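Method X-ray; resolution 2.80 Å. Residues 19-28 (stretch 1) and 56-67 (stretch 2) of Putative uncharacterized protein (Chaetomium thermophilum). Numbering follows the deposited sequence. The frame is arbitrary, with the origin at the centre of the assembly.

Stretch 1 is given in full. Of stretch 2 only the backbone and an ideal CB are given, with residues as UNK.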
# COMPACT_ATOMS: atom_id res chain seq x y z
N GLU A 19 48.24 -40.21 -44.80
CA GLU A 19 48.90 -39.12 -44.08
C GLU A 19 49.25 -39.55 -42.66
O GLU A 19 50.38 -39.35 -42.19
CB GLU A 19 48.01 -37.88 -44.07
CG GLU A 19 47.92 -37.17 -45.42
CD GLU A 19 47.00 -35.97 -45.39
OE1 GLU A 19 46.29 -35.78 -44.38
OE2 GLU A 19 46.98 -35.21 -46.38
N LEU A 20 48.29 -40.15 -41.95
CA LEU A 20 48.56 -40.61 -40.60
C LEU A 20 49.63 -41.69 -40.59
O LEU A 20 50.46 -41.74 -39.67
CB LEU A 20 47.29 -41.12 -39.93
CG LEU A 20 47.53 -41.63 -38.50
CD1 LEU A 20 46.48 -41.10 -37.55
CD2 LEU A 20 47.57 -43.15 -38.46
N LYS A 21 49.62 -42.58 -41.58
CA LYS A 21 50.66 -43.60 -41.65
C LYS A 21 52.03 -42.96 -41.83
O LYS A 21 52.99 -43.30 -41.12
CB LYS A 21 50.37 -44.58 -42.80
CG LYS A 21 49.27 -45.58 -42.50
CD LYS A 21 49.34 -46.79 -43.43
CE LYS A 21 48.22 -47.77 -43.15
NZ LYS A 21 48.50 -49.13 -43.71
N ALA A 22 52.15 -42.03 -42.78
CA ALA A 22 53.42 -41.36 -43.02
C ALA A 22 53.92 -40.66 -41.77
O ALA A 22 55.03 -40.91 -41.29
CB ALA A 22 53.28 -40.37 -44.18
N TYR A 23 53.10 -39.76 -41.21
CA TYR A 23 53.51 -39.05 -40.01
C TYR A 23 53.87 -40.01 -38.89
O TYR A 23 54.83 -39.79 -38.14
CB TYR A 23 52.40 -38.10 -39.55
CG TYR A 23 52.90 -37.02 -38.63
CD1 TYR A 23 53.31 -37.32 -37.34
CD2 TYR A 23 52.97 -35.70 -39.05
CE1 TYR A 23 53.78 -36.34 -36.50
CE2 TYR A 23 53.44 -34.71 -38.21
CZ TYR A 23 53.84 -35.04 -36.94
OH TYR A 23 54.30 -34.06 -36.10
N LEU A 24 53.10 -41.10 -38.75
CA LEU A 24 53.38 -42.09 -37.72
C LEU A 24 54.77 -42.69 -37.89
O LEU A 24 55.56 -42.74 -36.93
CB LEU A 24 52.31 -43.18 -37.77
CG LEU A 24 52.18 -44.13 -36.58
CD1 LEU A 24 51.49 -43.44 -35.42
CD2 LEU A 24 51.42 -45.38 -37.00
N GLN A 25 55.09 -43.14 -39.10
CA GLN A 25 56.42 -43.68 -39.36
C GLN A 25 57.50 -42.65 -39.06
O GLN A 25 58.51 -42.96 -38.43
CB GLN A 25 56.52 -44.16 -40.81
CG GLN A 25 55.57 -45.30 -41.15
CD GLN A 25 55.76 -46.52 -40.26
OE1 GLN A 25 56.88 -46.84 -39.86
NE2 GLN A 25 54.66 -47.20 -39.95
N ALA A 26 57.29 -41.40 -39.51
CA ALA A 26 58.26 -40.35 -39.22
C ALA A 26 58.48 -40.19 -37.72
O ALA A 26 59.60 -39.95 -37.27
CB ALA A 26 57.79 -39.03 -39.84
N ALA A 27 57.41 -40.31 -36.93
CA ALA A 27 57.54 -40.20 -35.48
C ALA A 27 58.32 -41.37 -34.90
O ALA A 27 59.21 -41.18 -34.06
CB ALA A 27 56.16 -40.10 -34.83
N PHE A 28 58.01 -42.59 -35.34
CA PHE A 28 58.69 -43.76 -34.78
C PHE A 28 60.17 -43.76 -35.12
O PHE A 28 61.01 -44.02 -34.25
CB PHE A 28 58.01 -45.04 -35.27
CG PHE A 28 56.60 -45.22 -34.77
CD1 PHE A 28 56.09 -44.42 -33.75
CD2 PHE A 28 55.77 -46.18 -35.33
CE1 PHE A 28 54.80 -44.58 -33.30
CE2 PHE A 28 54.48 -46.34 -34.88
CZ PHE A 28 53.99 -45.55 -33.87
N UNK A 56 55.45 -32.65 -27.47
CA UNK A 56 54.07 -32.16 -27.47
C UNK A 56 53.58 -31.77 -28.85
O UNK A 56 52.41 -32.07 -29.17
CB UNK A 56 53.94 -30.96 -26.53
N UNK A 57 54.36 -31.10 -29.71
CA UNK A 57 53.83 -30.70 -31.02
C UNK A 57 53.55 -31.89 -31.93
O UNK A 57 52.49 -31.97 -32.57
CB UNK A 57 54.81 -29.75 -31.71
N UNK A 58 54.49 -32.83 -31.99
CA UNK A 58 54.26 -34.04 -32.78
C UNK A 58 53.06 -34.81 -32.25
O UNK A 58 52.27 -35.36 -33.03
CB UNK A 58 55.50 -34.93 -32.77
N UNK A 59 52.89 -34.86 -30.93
CA UNK A 59 51.68 -35.45 -30.36
C UNK A 59 50.44 -34.72 -30.86
O UNK A 59 49.43 -35.35 -31.18
CB UNK A 59 51.73 -35.42 -28.83
N UNK A 60 50.51 -33.39 -30.94
CA UNK A 60 49.38 -32.62 -31.45
C UNK A 60 49.02 -33.06 -32.87
O UNK A 60 47.87 -33.43 -33.15
CB UNK A 60 49.70 -31.12 -31.42
N UNK A 61 50.00 -33.04 -33.77
CA UNK A 61 49.71 -33.41 -35.16
C UNK A 61 49.18 -34.84 -35.25
O UNK A 61 48.23 -35.11 -36.00
CB UNK A 61 50.96 -33.26 -36.02
N UNK A 62 49.78 -35.77 -34.50
CA UNK A 62 49.24 -37.12 -34.47
C UNK A 62 47.78 -37.13 -34.05
O UNK A 62 46.96 -37.86 -34.61
CB UNK A 62 50.06 -38.00 -33.52
N UNK A 63 47.43 -36.31 -33.05
CA UNK A 63 46.04 -36.24 -32.62
C UNK A 63 45.15 -35.76 -33.76
O UNK A 63 44.08 -36.33 -34.00
CB UNK A 63 45.90 -35.32 -31.41
N UNK A 64 45.57 -34.72 -34.48
CA UNK A 64 44.78 -34.23 -35.60
C UNK A 64 44.55 -35.33 -36.63
O UNK A 64 43.41 -35.59 -37.04
CB UNK A 64 45.47 -33.03 -36.25
N UNK A 65 45.62 -36.00 -37.05
CA UNK A 65 45.48 -37.07 -38.04
C UNK A 65 44.56 -38.17 -37.54
O UNK A 65 43.71 -38.68 -38.29
CB UNK A 65 46.85 -37.66 -38.39
N UNK A 66 44.70 -38.55 -36.27
CA UNK A 66 43.83 -39.57 -35.69
C UNK A 66 42.37 -39.15 -35.77
O UNK A 66 41.50 -39.95 -36.14
CB UNK A 66 44.22 -39.84 -34.24
N UNK A 67 42.07 -37.90 -35.42
CA UNK A 67 40.70 -37.40 -35.52
C UNK A 67 40.20 -37.49 -36.96
O UNK A 67 39.04 -37.85 -37.20
CB UNK A 67 40.62 -35.96 -35.02

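The two stretches are helices that run nearly antiparallel, with 156° between their N-to-C directions and a closest axial approach of 9.5 Å. The register pairs the start of stretch 1 with the end of stretch 2: the CA atoms of Leu-20 and position 65 lie 5.3 Å apart, those of Ala-27 and position 58 7.5 Å apart. The helices are therefore tightest near 65 and wider near 58.

Positions 56 and 57 have helical phi/psi and no atom of stretch 1 within 5.5 Å of the ideal CB. Stretch 1 sets no preference at either. They are Ala-56 and Pro-57; the phi of -67° at the latter is compatible with a proline ring.

At position 58 CA-to-CB points sideways, yet the ideal CB is 3.6 Å from Tyr-23 OH. With the tyrosine so near, a small or beta-branched residue would suit: alanine, serine, threonine or valine. The residue is Thr-58, chi1 in t. Its OG1 sits at the edge of the Tyr-23 ring, near the ring plane, 3.4 Å from Tyr-23 CE1, and lies 4.3 Å from Ala-27 CB. Tyr-23 OH is 3.3 Å from Thr-58 CA, so the phenol end packs against backbone; no hydrogen bond joins the pair.

Positions 59 and 60 direct CA-to-CB away from stretch 1, which leaves the choice open. Gln-59 makes its side-chain hydrogen bonds elsewhere in the structure. Thr-60 OG1 is placed to donate to Ala-56 O at 3.0 Å, although a close approach elsewhere in the model makes its position less sure.

Position 61 points toward stretch 1, its ideal CB 3.4 Å from Tyr-23 OH. Either a short side chain or a flexible one able to pass the phenol would be plausible. Lys-61 is the latter: its CE comes within 3.4 Å of Tyr-23 OH, while chi2 and chi3 lie between wells.

Position 62 starts sideways, its ideal CB 5.0 Å from Tyr-23 CE1. That gap leaves room for an apolar chain such as leucine, isoleucine or methionine, which could reach the tyrosine and Leu-24. Leu-62, with chi1 m and chi2 t, brings CD2 to 3.6 Å from Tyr-23 CD1 and 4.1 Å from Leu-24 CD1, packing against both.

Position 63 points away and 64 sideways, with nothing of stretch 1 near either ideal CB; polar residues are as acceptable as others. They are Gln-63, hydrogen-bonded elsewhere in the structure, and Ser-64.

Position 65 points toward stretch 1, and its ideal CB is already 3.6 Å from Leu-20 CD1. A small residue fits this close approach best. Ala-65 makes that apolar contact with its CB.

Position 66 is sideways, its ideal CB 4.2 Å from Leu-20 CD1, so several aliphatic residues would suit. In Leu-66, CD2 reaches 3.5 Å from Leu-20 CD1, a methyl thereby shared with Ala-65.

Position 67 points away and is unconstrained by stretch 1; it is Lys-67.

Stretch 2 (56-67) APTQTKLQSALK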
# COMPACT_ATOMS: atom_id res chain seq x y z
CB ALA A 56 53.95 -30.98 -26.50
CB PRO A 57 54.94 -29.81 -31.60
CG PRO A 57 55.77 -29.42 -30.43
CD PRO A 57 55.71 -30.57 -29.49
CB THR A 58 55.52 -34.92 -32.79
OG1 THR A 58 55.22 -36.17 -33.42
CG2 THR A 58 56.03 -35.19 -31.38
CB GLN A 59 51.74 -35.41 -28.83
CG GLN A 59 52.57 -36.52 -28.21
CD GLN A 59 51.90 -37.87 -28.30
OE1 GLN A 59 50.91 -38.03 -29.01
NE2 GLN A 59 52.43 -38.85 -27.57
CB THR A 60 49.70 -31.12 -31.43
OG1 THR A 60 49.85 -30.69 -30.07
CG2 THR A 60 48.60 -30.31 -32.09
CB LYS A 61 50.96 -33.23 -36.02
CG LYS A 61 51.36 -31.77 -36.21
CD LYS A 61 52.04 -31.53 -37.55
CE LYS A 61 53.46 -31.02 -37.39
NZ LYS A 61 54.26 -31.23 -38.63
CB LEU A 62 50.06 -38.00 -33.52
CG LEU A 62 51.39 -38.56 -34.03
CD1 LEU A 62 52.06 -39.39 -32.95
CD2 LEU A 62 51.20 -39.39 -35.29
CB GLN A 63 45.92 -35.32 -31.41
CG GLN A 63 46.55 -35.89 -30.15
CD GLN A 63 46.85 -34.83 -29.11
OE1 GLN A 63 46.41 -33.68 -29.22
NE2 GLN A 63 47.62 -35.20 -28.10
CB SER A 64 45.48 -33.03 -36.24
OG SER A 64 44.70 -32.49 -37.29
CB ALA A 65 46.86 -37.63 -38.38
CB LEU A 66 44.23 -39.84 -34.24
CG LEU A 66 45.55 -40.59 -34.03
CD1 LEU A 66 46.02 -40.44 -32.59
CD2 LEU A 66 45.40 -42.05 -34.39
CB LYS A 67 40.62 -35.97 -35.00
CG LYS A 67 39.32 -35.25 -35.35
CD LYS A 67 39.09 -34.06 -34.43
CE LYS A 67 38.20 -33.01 -35.08
NZ LYS A 67 38.95 -32.17 -36.07
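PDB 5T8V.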